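PDB 3IRV: cysteine hydrolase from Pseudomonas syringae pv. phaseolicola 1448A, which probably acts as a hydrolase of the isochorismatase (cysteine hydrolase) family. Local coordinates for residues Leu21-Ile26 with Val139-Val144; Leu70-Arg75 with Gln93-His98. All blocks are in the same frame, centred on the assembly; numbering follows the deposited sequence. Where two conformers were deposited one is given.

Overall arrangement
Both contacts hang on one parallel sheet and illustrate how chemistry changes from the N-terminal half of its central strands to the loops beyond a strand's C-terminal end. Contact 1 joins two neighbouring central strands, 23-28 and 141-147, in the buried core; regular backbone bonds and aliphatic packing dominate, with polar groups gathered at the strand starts. Contact 2, whose centre lies about 25 Å from that of contact 1, ties the end of strand 66-72 to a loop; a single bridge, a histidine face and two arginines replace the ladder, and part of it reaches the surface. Strands 23-28 and 66-72 are neighbours, so the contacts meet where Ile26 CG2 packs 3.7 Å from Leu70 CG.

Contact 1 of 2, residues Leu21-Ile26 with Val139-Val144; sequences LRTAVI and VDTIIV
Arg22 and Asp140 meet flat against flat where the two strands begin. Bent at chi3 (70°), the arginine lays its guanidinium nearly parallel to the carboxylate, the planes 16° apart, with Asp140 OD2 over the middle of one face. The long salt bridge, 3.7 Å from Arg22 NH2 to Asp140 OD2, therefore rests on charge alone: no N-H points at this oxygen; NE is directed to Asp138 O and NH2 to a water that also lies within hydrogen-bonding distance of Val139 O. Next to this pair, in the backbone, Arg22 O accepts from both Asp140 N (3.0 Å) and Thr141 N (3.1 Å), so one carbonyl pins the turn into the second strand.

Thr23 and Thr141 stand side by side, each OG1 anti to its carbonyl carbon, and one water donates to both hydroxyls. Thr23 OG1 also bonds Asn19 O, while Thr141 OG1 donates to Asp140 OD1. Farther along, the parallel ladder tightens to a straight bond of 2.8 Å from Ile26 N to Ile143 O. On that stretch Ile26 and Ile142 cross obliquely, their CD1 atoms 3.7 Å apart.

Helix 130-136 packs on the face of Ala24, Ile26 and Ile142, and Val25 on the other face meets helix 50-62; strands 66-72 and 166-170 flank the pair within the sheet.

Contact 2 of 2, residues Leu70-Arg75 with Gln93-His98; sequences LRHIVR and QILARH
Arg97 wraps round the CG2 methyl of Ile73, touching it with CB, CG, NE and the guanidinium. Its CB starts 3.7 Å from Ile73 CG2. CG, anti to the backbone N (chi1 -169°), carries the chain onward past the same methyl, and a bend at chi3 (-67°) folds the guanidinium back over it. NE follows at 3.9 Å from Ile73 CG2, and both CZ and NH1 close to 3.7 Å from it, so the methyl sits over the centre of one guanidinium face. At the tip the two nitrogens part company. NH1 forms a salt bridge with Asp118 OD2 and donates to a water that makes a weak bond to Ile73 O. Arg97 NH2 lies 3.9 Å from Ile73 CD1 and comes edge-on to Arg71, 3.4 Å from Arg71 NH2, a meeting of two donors with like charge. Asp118 probably makes this tolerable, since its OD1 binds Arg71 NE and its two oxygens thus serve both arginines.

Between the backbones there is a single bridge: Val74 N donates almost straight (172°) to Leu95 O at 2.9 Å, and Arg97 N returns a weak bond to Val74 O. Leu95 points back toward the strand end and sets CD1 over the middle of the His72 ring, 3.6 Å from its centroid, a CH-pi contact that covers one face of the imidazole.

The chain leaving strand 66-72 is thus tied to the loop that follows helix 91-94, with Asp118 supplied by strand 115-119. The arrangement is part of the connection between these neighbouring parallel strands in the Rossmann-like alpha/beta fold of the isochorismatase family, built at the C-terminal end of strand 66-72.

Contact 1 of 2, residues Leu21-Ile26 with Val139-Val144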
ATOM      1  N   LEU A  21     -17.702  19.976   6.254  1.00 18.95           N
ATOM      2  CA  LEU A  21     -17.740  19.606   7.669  1.00 20.52           C
ATOM      3  C   LEU A  21     -17.171  18.210   7.937  1.00 17.80           C
ATOM      4  O   LEU A  21     -16.738  17.898   9.057  1.00 19.74           O
ATOM      5  CB  LEU A  21     -19.182  19.640   8.203  1.00 25.59           C
ATOM      6  CG  LEU A  21     -20.006  20.924   8.101  1.00 40.11           C
ATOM      7  CD1 LEU A  21     -21.450  20.652   8.551  1.00 41.45           C
ATOM      8  CD2 LEU A  21     -19.377  22.034   8.922  1.00 35.24           C
ATOM      9  N   ARG A  22     -17.197  17.371   6.905  1.00 15.54           N
ATOM     10  CA  ARG A  22     -16.784  15.990   7.070  1.00 14.58           C
ATOM     11  C   ARG A  22     -15.580  15.638   6.186  1.00 14.27           C
ATOM     12  O   ARG A  22     -15.360  14.463   5.876  1.00 14.52           O
ATOM     13  CB  ARG A  22     -17.956  15.036   6.783  1.00 15.58           C
ATOM     14  CG  ARG A  22     -19.152  15.212   7.736  1.00 16.19           C
ATOM     15  CD  ARG A  22     -20.103  14.025   7.652  1.00 16.68           C
ATOM     16  NE  ARG A  22     -19.492  12.834   8.234  1.00 15.19           N
ATOM     17  CZ  ARG A  22     -20.049  11.623   8.256  1.00 17.20           C
ATOM     18  NH1 ARG A  22     -21.247  11.434   7.685  1.00 17.92           N
ATOM     19  NH2 ARG A  22     -19.410  10.612   8.835  1.00 19.27           N
ATOM     20  N   THR A  23     -14.795  16.661   5.844  1.00 14.12           N
ATOM     21  CA  THR A  23     -13.635  16.519   4.963  1.00 14.84           C
ATOM     22  C   THR A  23     -12.371  17.054   5.638  1.00 14.66           C
ATOM     23  O   THR A  23     -12.434  18.029   6.399  1.00 14.04           O
ATOM     24  CB  THR A  23     -13.891  17.296   3.650  1.00 15.11           C
ATOM     25  OG1 THR A  23     -15.095  16.796   3.064  1.00 13.75           O
ATOM     26  CG2 THR A  23     -12.764  17.113   2.613  1.00 14.69           C
ATOM     27  N   ALA A  24     -11.226  16.417   5.366  1.00 12.76           N
ATOM     28  CA  ALA A  24      -9.953  16.985   5.774  1.00 11.49           C
ATOM     29  C   ALA A  24      -8.956  16.875   4.634  1.00 13.00           C
ATOM     30  O   ALA A  24      -9.022  15.947   3.838  1.00 15.73           O
ATOM     31  CB  ALA A  24      -9.398  16.256   6.955  1.00 12.88           C
ATOM     32  N   VAL A  25      -7.997  17.799   4.623  1.00 11.32           N
ATOM     33  CA  VAL A  25      -6.857  17.722   3.698  1.00 10.24           C
ATOM     34  C   VAL A  25      -5.683  17.164   4.459  1.00 14.22           C
ATOM     35  O   VAL A  25      -5.400  17.608   5.572  1.00 15.18           O
ATOM     36  CB  VAL A  25      -6.447  19.131   3.188  1.00 11.82           C
ATOM     37  CG1 VAL A  25      -5.111  19.097   2.404  1.00 14.74           C
ATOM     38  CG2 VAL A  25      -7.593  19.728   2.356  1.00 16.80           C
ATOM     39  N   ILE A  26      -5.014  16.185   3.858  1.00 12.49           N
ATOM     40  CA  ILE A  26      -3.829  15.608   4.473  0.50 10.90           C
ATOM     41  C   ILE A  26      -2.606  15.919   3.603  1.00 13.97           C
ATOM     42  O   ILE A  26      -2.527  15.533   2.427  1.00 14.06           O
ATOM     43  CB  ILE A  26      -3.958  14.096   4.699  0.50 13.53           C
ATOM     44  CG1 ILE A  26      -5.248  13.775   5.468  0.50 11.92           C
ATOM     45  CG2 ILE A  26      -2.726  13.570   5.453  0.50 10.83           C
ATOM     46  CD1 ILE A  26      -5.489  12.290   5.631  0.50 15.70           C
ATOM     47  N   VAL A 139     -15.031  13.252  10.428  1.00 12.28           N
ATOM     48  CA  VAL A 139     -14.592  13.312   9.029  1.00 12.00           C
ATOM     49  C   VAL A 139     -14.642  11.919   8.428  1.00 16.58           C
ATOM     50  O   VAL A 139     -14.233  10.954   9.080  1.00 14.81           O
ATOM     51  CB  VAL A 139     -13.151  13.847   8.942  1.00 12.63           C
ATOM     52  CG1 VAL A 139     -12.542  13.597   7.555  1.00 14.31           C
ATOM     53  CG2 VAL A 139     -13.131  15.332   9.320  1.00 16.99           C
ATOM     54  N   ASP A 140     -15.160  11.816   7.202  1.00 13.86           N
ATOM     55  CA  ASP A 140     -15.131  10.525   6.488  1.00 11.86           C
ATOM     56  C   ASP A 140     -14.546  10.629   5.076  1.00 11.88           C
ATOM     57  O   ASP A 140     -14.532   9.644   4.322  1.00 14.90           O
ATOM     58  CB  ASP A 140     -16.521   9.865   6.461  1.00 15.76           C
ATOM     59  CG  ASP A 140     -17.498  10.563   5.519  1.00 15.40           C
ATOM     60  OD1 ASP A 140     -17.208  11.660   5.005  1.00 14.70           O
ATOM     61  OD2 ASP A 140     -18.598   9.997   5.300  1.00 21.32           O
ATOM     62  N   THR A 141     -14.077  11.826   4.731  1.00 12.85           N
ATOM     63  CA  THR A 141     -13.536  12.074   3.408  1.00 13.18           C
ATOM     64  C   THR A 141     -12.202  12.783   3.557  1.00 14.29           C
ATOM     65  O   THR A 141     -12.101  13.792   4.280  1.00 13.13           O
ATOM     66  CB  THR A 141     -14.509  12.927   2.579  1.00 16.63           C
ATOM     67  OG1 THR A 141     -15.787  12.274   2.549  1.00 14.78           O
ATOM     68  CG2 THR A 141     -13.964  13.125   1.148  1.00 14.63           C
ATOM     69  N   ILE A 142     -11.168  12.241   2.912  1.00 12.96           N
ATOM     70  CA  ILE A 142      -9.825  12.837   2.996  1.00 12.36           C
ATOM     71  C   ILE A 142      -9.238  13.117   1.615  1.00 12.64           C
ATOM     72  O   ILE A 142      -9.359  12.293   0.706  1.00 12.03           O
ATOM     73  CB  ILE A 142      -8.843  11.979   3.850  1.00 13.05           C
ATOM     74  CG1 ILE A 142      -8.677  10.553   3.284  1.00 15.00           C
ATOM     75  CG2 ILE A 142      -9.294  11.915   5.332  1.00 14.39           C
ATOM     76  CD1 ILE A 142      -7.638   9.686   4.058  1.00 14.73           C
ATOM     77  N   ILE A 143      -8.582  14.277   1.493  1.00 10.82           N
ATOM     78  CA  ILE A 143      -7.937  14.690   0.239  1.00 10.95           C
ATOM     79  C   ILE A 143      -6.438  14.579   0.488  1.00 12.97           C
ATOM     80  O   ILE A 143      -5.934  15.238   1.408  1.00 13.89           O
ATOM     81  CB  ILE A 143      -8.284  16.172  -0.063  1.00 12.99           C
ATOM     82  CG1 ILE A 143      -9.798  16.294  -0.306  1.00 14.46           C
ATOM     83  CG2 ILE A 143      -7.501  16.691  -1.272  1.00 16.96           C
ATOM     84  CD1 ILE A 143     -10.311  17.742  -0.265  1.00 18.09           C
ATOM     85  N   VAL A 144      -5.727  13.781  -0.320  1.00 13.17           N
ATOM     86  CA  VAL A 144      -4.328  13.461  -0.033  1.00 11.65           C
ATOM     87  C   VAL A 144      -3.424  14.136  -1.058  1.00 12.18           C
ATOM     88  O   VAL A 144      -3.671  14.031  -2.277  1.00 12.48           O
ATOM     89  CB  VAL A 144      -4.093  11.931  -0.036  1.00 13.60           C
ATOM     90  CG1 VAL A 144      -2.597  11.597   0.091  1.00 13.88           C
ATOM     91  CG2 VAL A 144      -4.907  11.272   1.103  1.00 12.63           C
TER
HETATM   92  O   HOH W   1     -16.733   9.794  10.506  1.00 25.16           O
HETATM   93  O   HOH W   2     -17.193  14.895   2.152  1.00 27.90           O

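Contact 2 of 2, residues Leu70-Arg75 with Gln93-His98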
ATOM      1  N   LEU A  70       1.269  15.601   7.859  1.00 11.23           N
ATOM      2  CA  LEU A  70       1.990  14.443   8.384  1.00 10.97           C
ATOM      3  C   LEU A  70       3.481  14.755   8.311  1.00 14.46           C
ATOM      4  O   LEU A  70       3.947  15.388   7.341  1.00 12.78           O
ATOM      5  CB  LEU A  70       1.750  13.204   7.519  1.00 13.78           C
ATOM      6  CG  LEU A  70       0.286  12.790   7.393  1.00 13.81           C
ATOM      7  CD1 LEU A  70       0.217  11.500   6.598  1.00 14.33           C
ATOM      8  CD2 LEU A  70      -0.379  12.647   8.765  1.00 14.48           C
ATOM      9  N   ARG A  71       4.225  14.326   9.325  1.00 13.98           N
ATOM     10  CA  ARG A  71       5.682  14.408   9.292  1.00 12.67           C
ATOM     11  C   ARG A  71       6.265  13.061   9.652  1.00 13.68           C
ATOM     12  O   ARG A  71       5.824  12.441  10.634  1.00 12.15           O
ATOM     13  CB  ARG A  71       6.198  15.443  10.301  1.00 14.40           C
ATOM     14  CG  ARG A  71       5.624  16.852  10.089  1.00 13.05           C
ATOM     15  CD  ARG A  71       6.284  17.892  11.029  1.00 12.06           C
ATOM     16  NE  ARG A  71       6.168  17.476  12.437  1.00 13.55           N
ATOM     17  CZ  ARG A  71       6.628  18.180  13.467  1.00 22.09           C
ATOM     18  NH1 ARG A  71       7.238  19.333  13.252  1.00 19.53           N
ATOM     19  NH2 ARG A  71       6.492  17.714  14.712  1.00 17.33           N
ATOM     20  N   HIS A  72       7.245  12.601   8.871  1.00 11.07           N
ATOM     21  CA  HIS A  72       7.941  11.374   9.189  1.00 11.94           C
ATOM     22  C   HIS A  72       9.109  11.744  10.095  1.00 12.99           C
ATOM     23  O   HIS A  72      10.054  12.412   9.655  1.00 12.81           O
ATOM     24  CB  HIS A  72       8.431  10.705   7.912  1.00 12.30           C
ATOM     25  CG  HIS A  72       8.874   9.284   8.103  1.00 13.91           C
ATOM     26  ND1 HIS A  72       9.204   8.448   7.052  1.00 13.97           N
ATOM     27  CD2 HIS A  72       9.012   8.541   9.230  1.00 15.02           C
ATOM     28  CE1 HIS A  72       9.532   7.259   7.524  1.00 18.57           C
ATOM     29  NE2 HIS A  72       9.428   7.289   8.840  1.00 15.87           N
ATOM     30  N   ILE A  73       9.014  11.352  11.361  1.00 11.45           N
ATOM     31  CA  ILE A  73       9.969  11.765  12.391  1.00 11.86           C
ATOM     32  C   ILE A  73      10.162  10.586  13.353  1.00 14.01           C
ATOM     33  O   ILE A  73       9.164   9.959  13.793  1.00 14.43           O
ATOM     34  CB  ILE A  73       9.436  12.970  13.185  1.00 10.96           C
ATOM     35  CG1 ILE A  73       9.320  14.221  12.296  1.00 13.74           C
ATOM     36  CG2 ILE A  73      10.398  13.299  14.356  1.00 14.51           C
ATOM     37  CD1 ILE A  73       8.890  15.467  13.054  1.00 14.37           C
ATOM     38  N   VAL A  74      11.429  10.294  13.677  1.00 11.38           N
ATOM     39  CA  VAL A  74      11.771   9.251  14.664  1.00 12.52           C
ATOM     40  C   VAL A  74      12.598   9.868  15.797  1.00 14.33           C
ATOM     41  O   VAL A  74      13.073  11.008  15.677  1.00 14.70           O
ATOM     42  CB  VAL A  74      12.516   8.067  14.018  1.00 13.45           C
ATOM     43  CG1 VAL A  74      11.694   7.461  12.852  1.00 13.04           C
ATOM     44  CG2 VAL A  74      13.892   8.539  13.484  1.00 14.33           C
ATOM     45  N   ARG A  75      12.783   9.128  16.897  1.00 10.81           N
ATOM     46  CA  ARG A  75      13.417   9.710  18.079  1.00 12.05           C
ATOM     47  C   ARG A  75      14.878  10.039  17.816  1.00 12.52           C
ATOM     48  O   ARG A  75      15.369  11.072  18.302  1.00 15.59           O
ATOM     49  CB  ARG A  75      13.296   8.753  19.260  1.00 12.60           C
ATOM     50  CG  ARG A  75      11.908   8.792  19.915  1.00 14.04           C
ATOM     51  CD  ARG A  75      11.559   7.461  20.603  1.00 13.59           C
ATOM     52  NE  ARG A  75      10.223   7.525  21.213  1.00 12.38           N
ATOM     53  CZ  ARG A  75       9.077   7.339  20.554  1.00 13.24           C
ATOM     54  NH1 ARG A  75       9.092   7.080  19.260  1.00 11.81           N
ATOM     55  NH2 ARG A  75       7.901   7.448  21.194  1.00 12.99           N
ATOM     56  N   GLN A  93      19.639   9.126  11.688  1.00 15.27           N
ATOM     57  CA  GLN A  93      20.478  10.314  11.554  1.00 17.30           C
ATOM     58  C   GLN A  93      19.922  11.340  10.585  1.00 24.57           C
ATOM     59  O   GLN A  93      20.524  12.401  10.404  1.00 22.02           O
ATOM     60  CB  GLN A  93      21.879   9.914  11.072  1.00 21.69           C
ATOM     61  CG  GLN A  93      22.770   9.325  12.180  1.00 26.71           C
ATOM     62  CD  GLN A  93      22.416   7.895  12.527  1.00 41.61           C
ATOM     63  OE1 GLN A  93      22.308   7.036  11.643  1.00 39.63           O
ATOM     64  NE2 GLN A  93      22.227   7.631  13.819  1.00 40.62           N
ATOM     65  N   ILE A  94      18.843  10.997   9.887  1.00 15.97           N
ATOM     66  CA  ILE A  94      18.240  11.931   8.930  1.00 14.27           C
ATOM     67  C   ILE A  94      16.789  12.319   9.224  1.00 15.61           C
ATOM     68  O   ILE A  94      16.349  13.401   8.815  1.00 16.67           O
ATOM     69  CB  ILE A  94      18.385  11.483   7.455  1.00 16.48           C
ATOM     70  CG1 ILE A  94      17.680  10.149   7.222  1.00 20.33           C
ATOM     71  CG2 ILE A  94      19.889  11.405   7.081  1.00 18.30           C
ATOM     72  CD1 ILE A  94      17.604   9.755   5.741  1.00 21.07           C
ATOM     73  N   LEU A  95      16.070  11.458   9.949  1.00 13.15           N
ATOM     74  CA  LEU A  95      14.675  11.741  10.300  1.00 12.18           C
ATOM     75  C   LEU A  95      14.510  11.913  11.820  1.00 13.34           C
ATOM     76  O   LEU A  95      13.394  11.924  12.326  1.00 12.27           O
ATOM     77  CB  LEU A  95      13.718  10.647   9.773  1.00 12.78           C
ATOM     78  CG  LEU A  95      13.588  10.532   8.237  1.00 12.92           C
ATOM     79  CD1 LEU A  95      12.604   9.434   7.874  1.00 15.07           C
ATOM     80  CD2 LEU A  95      13.138  11.823   7.569  1.00 13.28           C
ATOM     81  N   ALA A  96      15.627  12.106  12.523  1.00 13.92           N
ATOM     82  CA  ALA A  96      15.600  12.308  13.971  1.00 14.07           C
ATOM     83  C   ALA A  96      14.839  13.601  14.315  1.00 14.39           C
ATOM     84  O   ALA A  96      14.934  14.592  13.578  1.00 12.91           O
ATOM     85  CB  ALA A  96      17.022  12.391  14.496  1.00 13.66           C
ATOM     86  N   ARG A  97      14.113  13.620  15.438  1.00 14.64           N
ATOM     87  CA  ARG A  97      13.366  14.829  15.778  0.50 12.93           C
ATOM     88  C   ARG A  97      14.258  16.072  15.845  1.00 11.94           C
ATOM     89  O   ARG A  97      13.810  17.166  15.442  1.00 14.80           O
ATOM     90  CB  ARG A  97      12.579  14.674  17.074  0.50 14.38           C
ATOM     91  CG  ARG A  97      11.580  15.813  17.318  0.50  9.93           C
ATOM     92  CD  ARG A  97      10.573  15.442  18.417  0.50 14.92           C
ATOM     93  NE  ARG A  97       9.662  14.354  18.031  0.50 14.88           N
ATOM     94  CZ  ARG A  97       8.559  14.524  17.307  0.50 16.76           C
ATOM     95  NH1 ARG A  97       7.781  13.489  17.015  0.50 12.24           N
ATOM     96  NH2 ARG A  97       8.239  15.723  16.857  0.50 11.49           N
ATOM     97  N   HIS A  98      15.515  15.920  16.273  1.00 12.17           N
ATOM     98  CA  HIS A  98      16.430  17.070  16.396  1.00 14.50           C
ATOM     99  C   HIS A  98      16.969  17.545  15.045  1.00 14.87           C
ATOM    100  O   HIS A  98      17.604  18.608  14.961  1.00 13.47           O
ATOM    101  CB  HIS A  98      17.599  16.720  17.326  1.00 15.34           C
ATOM    102  CG  HIS A  98      18.162  17.900  18.069  1.00 13.14           C
ATOM    103  ND1 HIS A  98      18.411  19.121  17.469  1.00 15.00           N
ATOM    104  CD2 HIS A  98      18.504  18.042  19.371  1.00 15.58           C
ATOM    105  CE1 HIS A  98      18.905  19.957  18.375  1.00 14.80           C
ATOM    106  NE2 HIS A  98      18.943  19.336  19.541  1.00 15.02           N
TER
HETATM  107  O   HOH W   3       8.856  10.939  16.979  1.00 38.43           O
HETATM  108  O   HOH W   4      16.363  13.624  17.987  1.00 15.87           O